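Local coordinates for protein ferredoxin (Rhodopseudomonas palustris, PDB 4LTU) that binds a [2Fe-2S] cluster and probably shuttles single electrons between redox partners, as in the adrenodoxin/putidaredoxin family of ferredoxins, at residues A[19-25]-A[86-92]; A[57-61]-A[93-97]. All coordinates share one frame. Residue numbers count along the deposited sequence, not the author numbering.

Contact 1 of 2, residues A[19-25]-A[86-92]. With FES (Fe2/s2 (inorganic) cluster), chain C.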
ATOM      1  N   ALA A  19      -3.313  -8.343  10.893  1.00 24.99           N
ATOM      2  CA  ALA A  19      -3.821  -8.052  12.216  1.00 24.39           C
ATOM      3  C   ALA A  19      -4.061  -6.555  12.230  1.00 24.41           C
ATOM      4  O   ALA A  19      -3.588  -5.842  11.340  1.00 24.80           O
ATOM      5  CB  ALA A  19      -2.783  -8.452  13.264  1.00 24.40           C
ATOM      6  N   ILE A  20      -4.804  -6.082  13.224  1.00 23.82           N
ATOM      7  CA  ILE A  20      -4.964  -4.681  13.461  1.00 23.76           C
ATOM      8  C   ILE A  20      -3.568  -4.149  13.829  1.00 23.55           C
ATOM      9  O   ILE A  20      -2.854  -4.764  14.634  1.00 22.55           O
ATOM     10  CB  ILE A  20      -5.978  -4.438  14.597  1.00 24.30           C
ATOM     11  CG1 ILE A  20      -7.297  -5.155  14.284  1.00 25.65           C
ATOM     12  CG2 ILE A  20      -6.238  -2.946  14.785  1.00 24.77           C
ATOM     13  CD1 ILE A  20      -8.349  -5.082  15.399  1.00 26.84           C
ATOM     14  N   GLY A  21      -3.167  -3.051  13.186  1.00 23.03           N
ATOM     15  CA  GLY A  21      -1.868  -2.432  13.452  1.00 22.21           C
ATOM     16  C   GLY A  21      -0.762  -2.733  12.454  1.00 21.79           C
ATOM     17  O   GLY A  21       0.169  -1.936  12.312  1.00 21.82           O
ATOM     18  N   ASP A  22      -0.820  -3.893  11.795  1.00 21.31           N
ATOM     19  CA  ASP A  22       0.110  -4.156  10.707  1.00 20.24           C
ATOM     20  C   ASP A  22      -0.079  -3.076   9.661  1.00 19.97           C
ATOM     21  O   ASP A  22      -1.204  -2.636   9.389  1.00 19.81           O
ATOM     22  CB  ASP A  22      -0.114  -5.518  10.035  1.00 20.71           C
ATOM     23  CG  ASP A  22      -0.010  -6.697  10.999  1.00 19.43           C
ATOM     24  OD1 ASP A  22       0.463  -6.545  12.129  1.00 22.17           O
ATOM     25  OD2 ASP A  22      -0.410  -7.803  10.611  1.00 19.97           O
ATOM     26  N   SER A  23       1.036  -2.619   9.103  1.00 19.36           N
ATOM     27  CA  SER A  23       0.973  -1.861   7.888  1.00 18.55           C
ATOM     28  C   SER A  23       0.567  -2.839   6.767  1.00 17.83           C
ATOM     29  O   SER A  23       0.685  -4.054   6.927  1.00 17.59           O
ATOM     30  CB  SER A  23       2.318  -1.214   7.620  1.00 17.90           C
ATOM     31  OG  SER A  23       3.243  -2.202   7.241  1.00 19.06           O
ATOM     32  N   ALA A  24       0.103  -2.289   5.650  1.00 17.32           N
ATOM     33  CA  ALA A  24      -0.267  -3.045   4.450  1.00 16.78           C
ATOM     34  C   ALA A  24       0.943  -3.718   3.825  1.00 16.82           C
ATOM     35  O   ALA A  24       0.826  -4.773   3.200  1.00 17.76           O
ATOM     36  CB  ALA A  24      -0.961  -2.116   3.425  1.00 15.82           C
ATOM     37  N   MET A  25       2.099  -3.099   3.993  1.00 16.22           N
ATOM     38  CA  MET A  25       3.353  -3.619   3.486  1.00 16.19           C
ATOM     39  C   MET A  25       3.768  -4.881   4.270  1.00 16.12           C
ATOM     40  O   MET A  25       4.174  -5.908   3.688  1.00 14.99           O
ATOM     41  CB  MET A  25       4.446  -2.540   3.585  1.00 14.99           C
ATOM     42  CG  MET A  25       5.825  -3.025   3.100  1.00 16.60           C
ATOM     43  SD  MET A  25       7.160  -2.283   4.058  1.00 20.09           S
ATOM     44  CE  MET A  25       6.852  -3.016   5.657  1.00 16.32           C
ATOM     45  N   SER A  86       2.307   2.092   1.231  1.00 13.92           N
ATOM     46  CA  SER A  86       1.669   0.999   1.927  1.00 14.23           C
ATOM     47  C   SER A  86       2.207   0.717   3.322  1.00 14.11           C
ATOM     48  O   SER A  86       1.499   0.129   4.131  1.00 14.05           O
ATOM     49  CB  SER A  86       1.737  -0.276   1.087  1.00 14.35           C
ATOM     50  OG  SER A  86       3.070  -0.723   0.994  1.00 15.48           O
ATOM     51  N   CYS A  87       3.438   1.115   3.617  1.00 14.74           N
ATOM     52  CA  CYS A  87       3.956   0.960   4.987  1.00 15.01           C
ATOM     53  C   CYS A  87       3.345   2.033   5.921  1.00 15.84           C
ATOM     54  O   CYS A  87       3.370   1.888   7.142  1.00 15.29           O
ATOM     55  CB  CYS A  87       5.493   1.002   5.010  1.00 15.19           C
ATOM     56  SG  CYS A  87       6.238   2.597   4.513  1.00 12.40           S
ATOM     57  N   GLN A  88       2.790   3.094   5.330  1.00 15.79           N
ATOM     58  CA  GLN A  88       2.099   4.133   6.100  1.00 16.96           C
ATOM     59  C   GLN A  88       0.562   3.909   6.219  1.00 17.52           C
ATOM     60  O   GLN A  88      -0.153   4.766   6.734  1.00 17.89           O
ATOM     61  CB  GLN A  88       2.391   5.527   5.513  1.00 17.06           C
ATOM     62  CG  GLN A  88       3.860   5.839   5.321  1.00 17.26           C
ATOM     63  CD  GLN A  88       4.644   5.736   6.585  1.00 17.86           C
ATOM     64  OE1 GLN A  88       4.463   6.545   7.493  1.00 21.36           O
ATOM     65  NE2 GLN A  88       5.510   4.718   6.680  1.00 16.77           N
ATOM     66  N   ILE A  89       0.063   2.772   5.741  1.00 17.69           N
ATOM     67  CA  ILE A  89      -1.336   2.418   5.959  1.00 18.02           C
ATOM     68  C   ILE A  89      -1.447   1.407   7.118  1.00 19.64           C
ATOM     69  O   ILE A  89      -0.939   0.279   7.032  1.00 19.49           O
ATOM     70  CB  ILE A  89      -1.976   1.839   4.680  1.00 17.39           C
ATOM     71  CG1 ILE A  89      -2.096   2.932   3.596  1.00 16.59           C
ATOM     72  CG2 ILE A  89      -3.323   1.224   5.000  1.00 15.83           C
ATOM     73  CD1 ILE A  89      -2.272   2.425   2.159  1.00 12.44           C
ATOM     74  N   LYS A  90      -2.098   1.835   8.191  1.00 20.69           N
ATOM     75  CA  LYS A  90      -2.311   1.015   9.355  1.00 23.14           C
ATOM     76  C   LYS A  90      -3.713   0.415   9.287  1.00 24.32           C
ATOM     77  O   LYS A  90      -4.704   1.122   9.026  1.00 24.32           O
ATOM     78  CB  LYS A  90      -2.105   1.840  10.642  1.00 23.58           C
ATOM     79  CG  LYS A  90      -0.621   2.248  10.920  1.00 24.34           C
ATOM     80  CD  LYS A  90      -0.529   3.678  11.531  1.00 28.73           C
ATOM     81  CE  LYS A  90       0.683   3.885  12.487  1.00 30.99           C
ATOM     82  NZ  LYS A  90       0.670   5.240  13.157  1.00 31.97           N
ATOM     83  N   ILE A  91      -3.784  -0.898   9.501  1.00 25.55           N
ATOM     84  CA  ILE A  91      -5.041  -1.629   9.435  1.00 26.27           C
ATOM     85  C   ILE A  91      -5.829  -1.556  10.739  1.00 26.59           C
ATOM     86  O   ILE A  91      -5.263  -1.627  11.838  1.00 26.35           O
ATOM     87  CB  ILE A  91      -4.837  -3.057   8.902  1.00 26.67           C
ATOM     88  CG1 ILE A  91      -4.594  -2.958   7.403  1.00 27.05           C
ATOM     89  CG2 ILE A  91      -6.097  -3.939   9.126  1.00 26.86           C
ATOM     90  CD1 ILE A  91      -3.328  -3.600   6.973  1.00 30.59           C
ATOM     91  N   ALA A  92      -7.134  -1.353  10.576  1.00 27.21           N
ATOM     92  CA  ALA A  92      -8.095  -1.231  11.671  1.00 27.88           C
ATOM     93  C   ALA A  92      -9.375  -1.945  11.234  1.00 28.20           C
ATOM     94  O   ALA A  92      -9.558  -2.216  10.041  1.00 28.76           O
ATOM     95  CB  ALA A  92      -8.379   0.249  11.967  1.00 28.23           C
TER
HETATM   96 FE1  FES C 201      10.251   2.712   2.442  1.00 17.72          FE
HETATM   97 FE2  FES C 201       7.345   2.319   2.720  1.00 16.41          FE
HETATM   98  S1  FES C 201       8.606   4.114   2.546  1.00 19.16           S
HETATM   99  S2  FES C 201       8.979   0.908   2.534  1.00 15.65           S
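This is a largely backbone-to-backbone contact between the turn leading into helix 24-29 and the loop after strand 83-85, which turns through the cluster ligand Cys-87 and runs extended from Ile-89. A type II turn from Ala-19 to Asp-22 starts it, at backbone angles in Gly-21 that suit glycine. Two good hydrogen bonds follow across the gap, Gly-21 N to Ile-91 O (2.9 Å) and Ile-91 N to Asp-22 O (3.1 Å), and Ser-23 forms a single beta bridge with Lys-90. The side chain of Ile-91 packs with CD1 3.9 Å from Ala-24 N, and Ile-20 CG2 lies 3.4 Å from Ile-91 O. Ser-23 is the N-cap of the helix, its OG bonded to Phe-26 N. The first helical turn then meets Ser-86 O: Met-25 N bonds it at 3.3 Å, while Ala-24 N bonds weakly to it (3.2 Å) and to Ile-89 O (3.1 Å). Cys-87 SG binds FES FE2 at 2.1 Å and accepts a bond from Gln-88 NE2 at 3.1 Å. Met-25 SD lies 3.8 Å from Cys-87 CB and 4.0 Å from FES S2, so the helix start lines the cluster pocket. Cys-49, just before strand 50-53, also binds the cluster iron, and its O accepts a hydrogen bond from Ser-86 OG, so the loop is joined both to helix 24-29 and to the start of strand 50-53.

Contact 2 of 2, residues A[57-61]-A[93-97]; sequences WLAKL and PELDG
Trp-57 lays the six-membered part of its indole along the backbone of residues 94-97, without any hydrogen bond between the segments. Its chi1 of -75° (m) and chi2 of 92° bring CZ3 to 3.3 Å from Glu-94 O, which lies at the ring edge near its plane. CH2 of Trp-57 is 3.4 Å from Asp-96 O and its CZ2 is 3.3 Å from Gly-97 O. Residues 57-60 have helical backbone angles, with Lys-60 N bonded to Trp-57 O (3.0 Å) and Leu-61 N to Leu-58 O (3.1 Å). In the other segment, 93-95 form a 3-10 turn in which Asp-96 N bonds Pro-93 O (2.9 Å). Gly-97 has phi/psi of 106/-6, angles that by themselves favour glycine, and a CB there would also crowd Trp-57 CZ2. The closest CA pair is Lys-60 with Leu-95, 7.4 Å apart. Leu-95 and Leu-61, both mt, meet through Leu-95 CD1 and Leu-61 CD2 at 3.5 Å, while Lys-60 CB lies 3.9 Å from Leu-95 CD2. Leu-61 also rests on Val-53 of strand 50-53. Indole against backbone carbonyls, with a leucine pair beside it, thus joins two surface loops of the 2Fe-2S ferredoxin fold, those after strand 50-53 and before strand 99-101.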
ATOM      1  N   TRP A  57     -12.150   3.287  -1.284  1.00 25.83           N
ATOM      2  CA  TRP A  57     -11.562   3.110   0.062  1.00 24.06           C
ATOM      3  C   TRP A  57     -10.673   4.281   0.502  1.00 24.03           C
ATOM      4  O   TRP A  57     -10.386   4.419   1.686  1.00 24.37           O
ATOM      5  CB  TRP A  57     -10.774   1.781   0.178  1.00 23.26           C
ATOM      6  CG  TRP A  57     -11.617   0.534   0.286  1.00 20.96           C
ATOM      7  CD1 TRP A  57     -12.034  -0.258  -0.741  1.00 19.00           C
ATOM      8  CD2 TRP A  57     -12.143  -0.058   1.485  1.00 18.83           C
ATOM      9  NE1 TRP A  57     -12.795  -1.308  -0.260  1.00 17.36           N
ATOM     10  CE2 TRP A  57     -12.877  -1.206   1.103  1.00 18.40           C
ATOM     11  CE3 TRP A  57     -12.081   0.280   2.845  1.00 20.47           C
ATOM     12  CZ2 TRP A  57     -13.530  -2.035   2.037  1.00 17.72           C
ATOM     13  CZ3 TRP A  57     -12.737  -0.543   3.772  1.00 18.26           C
ATOM     14  CH2 TRP A  57     -13.444  -1.689   3.359  1.00 16.97           C
ATOM     15  N   LEU A  58     -10.215   5.109  -0.434  1.00 24.15           N
ATOM     16  CA  LEU A  58      -9.375   6.251  -0.069  1.00 24.04           C
ATOM     17  C   LEU A  58      -9.949   7.026   1.121  1.00 24.19           C
ATOM     18  O   LEU A  58      -9.238   7.271   2.096  1.00 24.20           O
ATOM     19  CB  LEU A  58      -9.131   7.184  -1.249  1.00 23.46           C
ATOM     20  CG  LEU A  58      -7.865   8.063  -1.104  1.00 24.41           C
ATOM     21  CD1 LEU A  58      -6.584   7.262  -1.111  1.00 22.13           C
ATOM     22  CD2 LEU A  58      -7.780   9.197  -2.170  1.00 24.62           C
ATOM     23  N   ALA A  59     -11.231   7.387   1.041  1.00 24.24           N
ATOM     24  CA  ALA A  59     -11.887   8.221   2.071  1.00 24.95           C
ATOM     25  C   ALA A  59     -11.775   7.679   3.502  1.00 24.80           C
ATOM     26  O   ALA A  59     -11.794   8.459   4.442  1.00 25.00           O
ATOM     27  CB  ALA A  59     -13.385   8.482   1.715  1.00 24.39           C
ATOM     28  N   LYS A  60     -11.663   6.357   3.649  1.00 24.51           N
ATOM     29  CA  LYS A  60     -11.636   5.691   4.964  1.00 24.62           C
ATOM     30  C   LYS A  60     -10.267   5.692   5.659  1.00 24.29           C
ATOM     31  O   LYS A  60     -10.134   5.270   6.817  1.00 23.91           O
ATOM     32  CB  LYS A  60     -12.196   4.263   4.842  1.00 25.47           C
ATOM     33  CG  LYS A  60     -13.740   4.222   4.783  1.00 26.58           C
ATOM     34  CD  LYS A  60     -14.313   2.811   4.581  1.00 30.46           C
ATOM     35  CE  LYS A  60     -15.830   2.872   4.295  1.00 31.39           C
ATOM     36  NZ  LYS A  60     -16.350   1.726   3.469  1.00 34.44           N
ATOM     37  N   LEU A  61      -9.256   6.184   4.947  1.00 23.65           N
ATOM     38  CA  LEU A  61      -7.913   6.261   5.475  1.00 22.97           C
ATOM     39  C   LEU A  61      -7.591   7.640   6.062  1.00 23.28           C
ATOM     40  O   LEU A  61      -8.026   8.675   5.532  1.00 23.12           O
ATOM     41  CB  LEU A  61      -6.903   5.938   4.377  1.00 22.82           C
ATOM     42  CG  LEU A  61      -7.009   4.541   3.760  1.00 20.71           C
ATOM     43  CD1 LEU A  61      -6.016   4.405   2.630  1.00 18.53           C
ATOM     44  CD2 LEU A  61      -6.780   3.508   4.825  1.00 20.17           C
ATOM     45  N   PRO A  93     -10.266  -2.264  12.191  1.00 28.52           N
ATOM     46  CA  PRO A  93     -11.463  -3.043  11.839  1.00 28.36           C
ATOM     47  C   PRO A  93     -12.157  -2.504  10.587  1.00 28.28           C
ATOM     48  O   PRO A  93     -12.522  -3.273   9.687  1.00 28.48           O
ATOM     49  CB  PRO A  93     -12.377  -2.856  13.067  1.00 28.66           C
ATOM     50  CG  PRO A  93     -11.436  -2.535  14.189  1.00 28.53           C
ATOM     51  CD  PRO A  93     -10.280  -1.808  13.598  1.00 27.78           C
ATOM     52  N   GLU A  94     -12.301  -1.179  10.535  1.00 28.23           N
ATOM     53  CA  GLU A  94     -12.985  -0.463   9.473  1.00 28.16           C
ATOM     54  C   GLU A  94     -12.332  -0.647   8.104  1.00 27.68           C
ATOM     55  O   GLU A  94     -12.959  -0.357   7.074  1.00 27.18           O
ATOM     56  CB  GLU A  94     -13.055   1.029   9.804  1.00 28.74           C
ATOM     57  CG  GLU A  94     -13.135   1.360  11.309  1.00 32.60           C
ATOM     58  CD  GLU A  94     -11.766   1.653  11.950  1.00 36.39           C
ATOM     59  OE1 GLU A  94     -10.876   2.191  11.252  1.00 38.22           O
ATOM     60  OE2 GLU A  94     -11.593   1.373  13.159  1.00 38.45           O
ATOM     61  N   LEU A  95     -11.086  -1.119   8.077  1.00 26.84           N
ATOM     62  CA  LEU A  95     -10.426  -1.363   6.791  1.00 26.47           C
ATOM     63  C   LEU A  95     -10.452  -2.836   6.381  1.00 26.15           C
ATOM     64  O   LEU A  95      -9.791  -3.236   5.412  1.00 25.85           O
ATOM     65  CB  LEU A  95      -9.011  -0.766   6.744  1.00 26.43           C
ATOM     66  CG  LEU A  95      -8.896   0.697   7.195  1.00 25.75           C
ATOM     67  CD1 LEU A  95      -7.460   1.115   7.242  1.00 24.86           C
ATOM     68  CD2 LEU A  95      -9.692   1.620   6.290  1.00 26.26           C
ATOM     69  N   ASP A  96     -11.217  -3.636   7.122  1.00 25.50           N
ATOM     70  CA  ASP A  96     -11.392  -5.042   6.782  1.00 25.51           C
ATOM     71  C   ASP A  96     -12.108  -4.973   5.458  1.00 24.77           C
ATOM     72  O   ASP A  96     -13.198  -4.378   5.373  1.00 25.55           O
ATOM     73  CB  ASP A  96     -12.232  -5.757   7.854  1.00 25.75           C
ATOM     74  CG  ASP A  96     -12.424  -7.263   7.590  1.00 27.56           C
ATOM     75  OD1 ASP A  96     -11.904  -7.834   6.611  1.00 29.03           O
ATOM     76  OD2 ASP A  96     -13.116  -7.894   8.412  1.00 31.11           O
ATOM     77  N   GLY A  97     -11.473  -5.516   4.425  1.00 23.65           N
ATOM     78  CA  GLY A  97     -11.962  -5.395   3.043  1.00 23.16           C
ATOM     79  C   GLY A  97     -11.190  -4.435   2.139  1.00 22.60           C
ATOM     80  O   GLY A  97     -11.458  -4.366   0.926  1.00 22.87           O
TER

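Overall arrangement
The two contacts interlock along the chain in the order 19-25, 57-61, 86-92, 93-97, and the last two segments are continuous, so one connection between strands 83-85 and 99-101 serves both. Their centres lie 11 Å apart and they touch: Lys-90 O is 3.3 Å from Leu-95 CD1, Ile-89 CG2 is 4.1 Å from Leu-61 CD2, and Ile-20 CD1 is 4.2 Å from Pro-93 CG. Contact 1 reaches the [2Fe-2S] cluster at its Cys-87 end, whereas contact 2 sits at the surface, with the Leu-61 side chain about 14 Å from the cluster. The shared connection thus bonds to helix 24-29 near the cluster and then packs on the loop after strand 50-53, linking metal site and surface loops.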